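Local coordinates for erythrocyte membrane protein 1 (Plasmodium falciparum, PDB 6S8T) that probably mediates cytoadhesion of infected red blood cells, this piece being a DBLbeta domain that binds the host receptor ICAM-1, at residues A[34-40]-A[251-256]; A[257-261]-A[284-290]. All blocks are in the same frame, centred on the assembly; numbering follows the deposited sequence.

Overall arrangement
Both contacts use consecutive turns of helix 246-268 in the DBLbeta domain, with centres about 14 Å apart and on the same side of the chain's centre. Contact 1 lies farther out, about 24 Å from that centre, where the loop after helix 16-32 runs along the helix; leucine methyls pack between a salt bridge and a carbonyl held by an asparagine. Contact 2, about 14 Å out, joins the next turn to the loop ahead of helix 293-319 and is more polar, built round one bidentate arginine and a proline on a tryptophan. Partly buried both, they meet where Trp253 probably hydrogen-bonds to Asp289, with Glu254 approaching Tyr290 closely beside them.

Contact 1: residues A[34-40]-A[251-256]; sequences RGLAKLR and DWWEAN
The carboxylate of Asp251 is gripped by several groups: Arg34 forms a salt bridge with it, NH1 lying 2.8 Å from Asp251 OD1, while Arg34 NE is 2.9 Å from Asp251 OD2, and OD2 is also hydrogen-bonded to Tyr235 OH. The guanidinium and carboxylate planes are 51° apart, so the carboxylate is not met flat. At the other end, the backbone O of Leu39 takes a hydrogen bond from Asn256 ND2 at 2.9 Å, the donor tilted 20° from the carbonyl plane. The same ND2 makes a weak bond back to Trp252 O and sits above one face of the Trp252 indole, toward its rim. Asn256 OD1 accepts from the backbone N of Ala41, so this one amide holds two successive peptide groups of the loop. Between these polar ends the loop after helix 16-32 packs against helix 246-268 of the Duffy-binding-like domain, whose fold is mainly helical. Leu39 brings CD1 to within 3.6 Å of Asp251 CB, and its CB rests on the methyl of Ala255. Leu36, with CG anti to the backbone N (chi1 169°), reaches across to the helix and sets CD1 3.7 Å from Ala255 CB and beside the CB of Glu254. The Trp252 indole continues inward onto Ile138, Leu141 and Leu142 of helix 137-163.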
loop_
_atom_site.group_PDB
_atom_site.type_symbol
_atom_site.label_atom_id
_atom_site.label_comp_id
_atom_site.label_asym_id
_atom_site.label_seq_id
_atom_site.Cartn_x
_atom_site.Cartn_y
_atom_site.Cartn_z
ATOM N N ARG A 34 -19.931 -20.891 -3.293
ATOM C CA ARG A 34 -20.901 -19.942 -3.830
ATOM C C ARG A 34 -20.735 -19.890 -5.350
ATOM O O ARG A 34 -20.680 -20.958 -5.969
ATOM C CB ARG A 34 -20.747 -18.606 -3.114
ATOM C CG ARG A 34 -21.156 -18.657 -1.650
ATOM C CD ARG A 34 -20.773 -17.391 -0.904
ATOM N NE ARG A 34 -19.335 -17.141 -0.949
ATOM C CZ ARG A 34 -18.669 -16.469 -0.015
ATOM N NH1 ARG A 34 -17.360 -16.280 -0.133
ATOM N NH2 ARG A 34 -19.312 -15.995 1.043
ATOM N N GLY A 35 -20.647 -18.718 -5.972
ATOM C CA GLY A 35 -20.618 -18.648 -7.420
ATOM C C GLY A 35 -19.299 -18.205 -8.016
ATOM O O GLY A 35 -19.278 -17.366 -8.920
ATOM N N LEU A 36 -18.192 -18.770 -7.526
ATOM C CA LEU A 36 -16.877 -18.433 -8.064
ATOM C C LEU A 36 -16.793 -18.727 -9.557
ATOM O O LEU A 36 -16.174 -17.970 -10.314
ATOM C CB LEU A 36 -15.795 -19.204 -7.309
ATOM C CG LEU A 36 -14.371 -19.194 -7.864
ATOM C CD1 LEU A 36 -13.740 -17.824 -7.719
ATOM C CD2 LEU A 36 -13.530 -20.252 -7.168
ATOM N N ALA A 37 -17.413 -19.823 -10.000
ATOM C CA ALA A 37 -17.337 -20.196 -11.408
ATOM C C ALA A 37 -18.147 -19.256 -12.290
ATOM O O ALA A 37 -17.756 -18.988 -13.431
ATOM C CB ALA A 37 -17.811 -21.635 -11.594
ATOM N N LYS A 38 -19.273 -18.749 -11.788
ATOM C CA LYS A 38 -20.090 -17.823 -12.558
ATOM C C LYS A 38 -19.510 -16.417 -12.611
ATOM O O LYS A 38 -20.048 -15.572 -13.332
ATOM C CB LYS A 38 -21.509 -17.763 -11.983
ATOM C CG LYS A 38 -22.296 -19.056 -12.120
ATOM C CD LYS A 38 -23.736 -18.869 -11.666
ATOM C CE LYS A 38 -24.542 -20.145 -11.845
ATOM N NZ LYS A 38 -25.978 -19.953 -11.491
ATOM N N LEU A 39 -18.435 -16.144 -11.873
ATOM C CA LEU A 39 -17.855 -14.811 -11.812
ATOM C C LEU A 39 -16.553 -14.689 -12.594
ATOM O O LEU A 39 -15.948 -13.610 -12.598
ATOM C CB LEU A 39 -17.631 -14.407 -10.348
ATOM C CG LEU A 39 -18.906 -14.266 -9.506
ATOM C CD1 LEU A 39 -18.583 -14.182 -8.026
ATOM C CD2 LEU A 39 -19.707 -13.051 -9.939
ATOM N N ARG A 40 -16.105 -15.758 -13.250
ATOM C CA ARG A 40 -14.938 -15.683 -14.121
ATOM C C ARG A 40 -15.264 -14.811 -15.328
ATOM O O ARG A 40 -16.198 -15.107 -16.082
ATOM C CB ARG A 40 -14.511 -17.082 -14.558
ATOM C CG ARG A 40 -13.940 -17.934 -13.429
ATOM C CD ARG A 40 -13.573 -19.339 -13.893
ATOM N NE ARG A 40 -14.745 -20.192 -14.080
ATOM C CZ ARG A 40 -15.301 -20.458 -15.258
ATOM N NH1 ARG A 40 -14.793 -19.942 -16.368
ATOM N NH2 ARG A 40 -16.367 -21.244 -15.326
ATOM N N ASP A 251 -15.720 -12.610 -3.874
ATOM C CA ASP A 251 -15.677 -13.733 -4.805
ATOM C C ASP A 251 -15.297 -13.278 -6.213
ATOM O O ASP A 251 -14.528 -13.959 -6.901
ATOM C CB ASP A 251 -17.024 -14.454 -4.814
ATOM C CG ASP A 251 -17.339 -15.136 -3.483
ATOM O OD1 ASP A 251 -16.487 -15.110 -2.572
ATOM O OD2 ASP A 251 -18.445 -15.697 -3.354
ATOM N N TRP A 252 -15.830 -12.136 -6.660
ATOM C CA TRP A 252 -15.448 -11.611 -7.969
ATOM C C TRP A 252 -13.949 -11.346 -8.036
ATOM O O TRP A 252 -13.310 -11.613 -9.059
ATOM C CB TRP A 252 -16.228 -10.334 -8.287
ATOM C CG TRP A 252 -15.997 -9.818 -9.690
ATOM C CD1 TRP A 252 -16.745 -10.092 -10.798
ATOM C CD2 TRP A 252 -14.943 -8.946 -10.126
ATOM N NE1 TRP A 252 -16.227 -9.443 -11.894
ATOM C CE2 TRP A 252 -15.120 -8.733 -11.508
ATOM C CE3 TRP A 252 -13.868 -8.325 -9.481
ATOM C CZ2 TRP A 252 -14.263 -7.927 -12.256
ATOM C CZ3 TRP A 252 -13.018 -7.523 -10.227
ATOM C CH2 TRP A 252 -13.220 -7.334 -11.599
ATOM N N TRP A 253 -13.368 -10.827 -6.952
ATOM C CA TRP A 253 -11.927 -10.607 -6.937
ATOM C C TRP A 253 -11.167 -11.927 -7.028
ATOM O O TRP A 253 -10.195 -12.032 -7.786
ATOM C CB TRP A 253 -11.522 -9.825 -5.684
ATOM C CG TRP A 253 -10.052 -9.539 -5.624
ATOM C CD1 TRP A 253 -9.138 -10.107 -4.781
ATOM C CD2 TRP A 253 -9.317 -8.632 -6.459
ATOM N NE1 TRP A 253 -7.884 -9.602 -5.033
ATOM C CE2 TRP A 253 -7.968 -8.697 -6.059
ATOM C CE3 TRP A 253 -9.671 -7.769 -7.502
ATOM C CZ2 TRP A 253 -6.971 -7.932 -6.664
ATOM C CZ3 TRP A 253 -8.678 -7.010 -8.105
ATOM C CH2 TRP A 253 -7.347 -7.096 -7.682
ATOM N N GLU A 254 -11.608 -12.948 -6.282
ATOM C CA GLU A 254 -10.943 -14.250 -6.332
ATOM C C GLU A 254 -10.981 -14.844 -7.733
ATOM O O GLU A 254 -10.029 -15.507 -8.163
ATOM C CB GLU A 254 -11.592 -15.218 -5.342
ATOM C CG GLU A 254 -11.247 -14.942 -3.897
ATOM C CD GLU A 254 -9.757 -15.002 -3.649
ATOM O OE1 GLU A 254 -9.126 -16.012 -4.041
ATOM O OE2 GLU A 254 -9.214 -14.030 -3.078
ATOM N N ALA A 255 -12.081 -14.629 -8.454
ATOM C CA ALA A 255 -12.233 -15.203 -9.783
ATOM C C ALA A 255 -11.360 -14.509 -10.823
ATOM O O ALA A 255 -10.972 -15.138 -11.813
ATOM C CB ALA A 255 -13.700 -15.141 -10.212
ATOM N N ASN A 256 -11.033 -13.228 -10.624
ATOM C CA ASN A 256 -10.386 -12.446 -11.672
ATOM C C ASN A 256 -9.100 -11.753 -11.231
ATOM O O ASN A 256 -8.550 -10.964 -12.005
ATOM C CB ASN A 256 -11.357 -11.399 -12.229
ATOM C CG ASN A 256 -12.621 -12.016 -12.792
ATOM O OD1 ASN A 256 -12.590 -12.698 -13.816
ATOM N ND2 ASN A 256 -13.746 -11.770 -12.128
#

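Contact 2: residues A[257-261]-A[284-290]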
loop_
_atom_site.group_PDB
_atom_site.type_symbol
_atom_site.label_atom_id
_atom_site.label_comp_id
_atom_site.label_asym_id
_atom_site.label_seq_id
_atom_site.Cartn_x
_atom_site.Cartn_y
_atom_site.Cartn_z
ATOM N N ARG A 257 -8.600 -12.026 -10.022
ATOM C CA ARG A 257 -7.420 -11.311 -9.541
ATOM C C ARG A 257 -6.194 -11.591 -10.402
ATOM O O ARG A 257 -5.337 -10.714 -10.559
ATOM C CB ARG A 257 -7.132 -11.671 -8.082
ATOM C CG ARG A 257 -6.848 -13.144 -7.847
ATOM C CD ARG A 257 -6.804 -13.478 -6.360
ATOM N NE ARG A 257 -5.647 -12.900 -5.685
ATOM C CZ ARG A 257 -4.464 -13.500 -5.592
ATOM N NH1 ARG A 257 -4.279 -14.696 -6.137
ATOM N NH2 ARG A 257 -3.464 -12.906 -4.958
ATOM N N HIS A 258 -6.091 -12.794 -10.976
ATOM C CA HIS A 258 -4.905 -13.108 -11.764
ATOM C C HIS A 258 -4.890 -12.347 -13.085
ATOM O O HIS A 258 -3.835 -11.867 -13.514
ATOM C CB HIS A 258 -4.799 -14.605 -12.031
ATOM C CG HIS A 258 -3.679 -14.946 -12.961
ATOM N ND1 HIS A 258 -2.355 -14.879 -12.582
ATOM C CD2 HIS A 258 -3.678 -15.294 -14.269
ATOM C CE1 HIS A 258 -1.589 -15.199 -13.609
ATOM N NE2 HIS A 258 -2.367 -15.452 -14.645
ATOM N N GLN A 259 -6.039 -12.247 -13.760
ATOM C CA GLN A 259 -6.095 -11.477 -14.999
ATOM C C GLN A 259 -5.785 -10.009 -14.753
ATOM O O GLN A 259 -5.297 -9.317 -15.654
ATOM C CB GLN A 259 -7.467 -11.625 -15.655
ATOM C CG GLN A 259 -7.746 -13.012 -16.203
ATOM C CD GLN A 259 -9.130 -13.130 -16.809
ATOM O OE1 GLN A 259 -10.106 -13.398 -16.106
ATOM N NE2 GLN A 259 -9.225 -12.928 -18.119
ATOM N N VAL A 260 -6.066 -9.515 -13.546
ATOM C CA VAL A 260 -5.705 -8.144 -13.210
ATOM C C VAL A 260 -4.190 -8.010 -13.114
ATOM O O VAL A 260 -3.599 -7.075 -13.671
ATOM C CB VAL A 260 -6.407 -7.717 -11.908
ATOM C CG1 VAL A 260 -5.892 -6.369 -11.441
ATOM C CG2 VAL A 260 -7.919 -7.675 -12.119
ATOM N N TRP A 261 -3.535 -8.959 -12.435
ATOM C CA TRP A 261 -2.079 -8.933 -12.332
ATOM C C TRP A 261 -1.411 -9.140 -13.686
ATOM O O TRP A 261 -0.308 -8.627 -13.912
ATOM C CB TRP A 261 -1.599 -9.990 -11.337
ATOM C CG TRP A 261 -0.103 -10.066 -11.212
ATOM C CD1 TRP A 261 0.703 -11.086 -11.623
ATOM C CD2 TRP A 261 0.762 -9.074 -10.646
ATOM N NE1 TRP A 261 2.016 -10.797 -11.338
ATOM C CE2 TRP A 261 2.080 -9.563 -10.745
ATOM C CE3 TRP A 261 0.551 -7.820 -10.065
ATOM C CZ2 TRP A 261 3.182 -8.846 -10.282
ATOM C CZ3 TRP A 261 1.646 -7.107 -9.607
ATOM C CH2 TRP A 261 2.944 -7.623 -9.717
ATOM N N GLY A 284 3.440 -16.265 -12.065
ATOM C CA GLY A 284 2.771 -16.281 -10.779
ATOM C C GLY A 284 1.964 -15.030 -10.490
ATOM O O GLY A 284 1.909 -14.073 -11.268
ATOM N N THR A 285 1.318 -15.051 -9.323
ATOM C CA THR A 285 0.515 -13.939 -8.834
ATOM C C THR A 285 0.932 -13.633 -7.399
ATOM O O THR A 285 1.009 -14.554 -6.568
ATOM C CB THR A 285 -0.983 -14.264 -8.891
ATOM O OG1 THR A 285 -1.332 -14.693 -10.213
ATOM C CG2 THR A 285 -1.813 -13.042 -8.524
ATOM N N PRO A 286 1.207 -12.374 -7.067
ATOM C CA PRO A 286 1.621 -12.045 -5.700
ATOM C C PRO A 286 0.471 -12.179 -4.714
ATOM O O PRO A 286 -0.706 -12.182 -5.081
ATOM C CB PRO A 286 2.092 -10.592 -5.811
ATOM C CG PRO A 286 1.345 -10.049 -6.978
ATOM C CD PRO A 286 1.215 -11.191 -7.944
ATOM N N LEU A 287 0.835 -12.288 -3.436
ATOM C CA LEU A 287 -0.126 -12.483 -2.357
ATOM C C LEU A 287 -0.311 -11.231 -1.508
ATOM O O LEU A 287 -0.880 -11.311 -0.412
ATOM C CB LEU A 287 0.299 -13.662 -1.483
ATOM C CG LEU A 287 0.232 -15.041 -2.140
ATOM C CD1 LEU A 287 0.880 -16.087 -1.249
ATOM C CD2 LEU A 287 -1.212 -15.414 -2.443
ATOM N N ASP A 288 0.153 -10.076 -1.994
ATOM C CA ASP A 288 0.056 -8.843 -1.217
ATOM C C ASP A 288 -1.393 -8.457 -0.941
ATOM O O ASP A 288 -1.683 -7.824 0.080
ATOM C CB ASP A 288 0.777 -7.707 -1.949
ATOM C CG ASP A 288 2.258 -7.999 -2.185
ATOM O OD1 ASP A 288 2.575 -8.949 -2.935
ATOM O OD2 ASP A 288 3.105 -7.271 -1.624
ATOM N N ASP A 289 -2.316 -8.827 -1.830
ATOM C CA ASP A 289 -3.712 -8.446 -1.646
ATOM C C ASP A 289 -4.399 -9.180 -0.491
ATOM O O ASP A 289 -5.577 -8.905 -0.237
ATOM C CB ASP A 289 -4.492 -8.662 -2.947
ATOM C CG ASP A 289 -4.319 -10.061 -3.519
ATOM O OD1 ASP A 289 -3.245 -10.670 -3.317
ATOM O OD2 ASP A 289 -5.262 -10.544 -4.187
ATOM N N TYR A 290 -3.718 -10.080 0.222
ATOM C CA TYR A 290 -4.290 -10.707 1.410
ATOM C C TYR A 290 -3.652 -10.229 2.705
ATOM O O TYR A 290 -4.008 -10.728 3.777
ATOM C CB TYR A 290 -4.187 -12.231 1.319
ATOM C CG TYR A 290 -4.922 -12.794 0.135
ATOM C CD1 TYR A 290 -6.286 -13.055 0.193
ATOM C CD2 TYR A 290 -4.256 -13.046 -1.055
ATOM C CE1 TYR A 290 -6.959 -13.562 -0.902
ATOM C CE2 TYR A 290 -4.915 -13.551 -2.149
ATOM C CZ TYR A 290 -6.264 -13.810 -2.069
ATOM O OH TYR A 290 -6.911 -14.319 -3.169
HETATM O O HOH W 1 -1.382 -15.997 -5.668
#
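The guanidinium of Arg257 is enclosed on both faces: Tyr290 CE2 lies 3.1 Å above one, toward its rim and with the ring plane inclined at 52°, and the CG2 methyl of Thr285 covers the opposite one. At its edge the carboxylate of Asp289 meets it side-on and nearly coplanar, the planes only 6° apart. NE bonds to OD2 and NH2 to OD1, each at 2.8 Å and each through a syn lone pair, giving a bidentate salt bridge. NH2 also makes a weak hydrogen bond to Pro286 O, and a water in the guanidinium plane links NH1 to Thr285 O. Arg257 CG stands between the backbone N and the carbonyl carbon (chi1 61°), and a bend at chi3 then turns the group to the loop.

One turn on, Trp261 offers an indole face to Pro286, whose CD sits 3.4 Å from the centroid of the five-membered ring in a CH-pi contact. Trp261 NE1 is hydrogen-bonded to Tyr280 O, and Phe186 of helix 172-194 meets the indole edge-to-face. Nearer the surface, His258 ND1 donates to Thr285 OG1 at 2.6 Å, the hydroxyl close to the imidazole plane. Helix 246-268 of the Duffy binding domain is thus joined to the loop that leads into helix 293-319.

Asp289 OD2 receives a further bond from Trp253 NE1. Tyr290 OH is hydrogen-bonded to His24 and lies unusually close to Glu254 OE2, probably also a hydrogen bond, though too short to be relied on. With both its oxygens bound to a buried arginine, Asp289 would be expected to remain ionised, and the paired charges probably offset the cost of burying either alone; the two-nitrogen grip also fixes the rotation of the guanidinium.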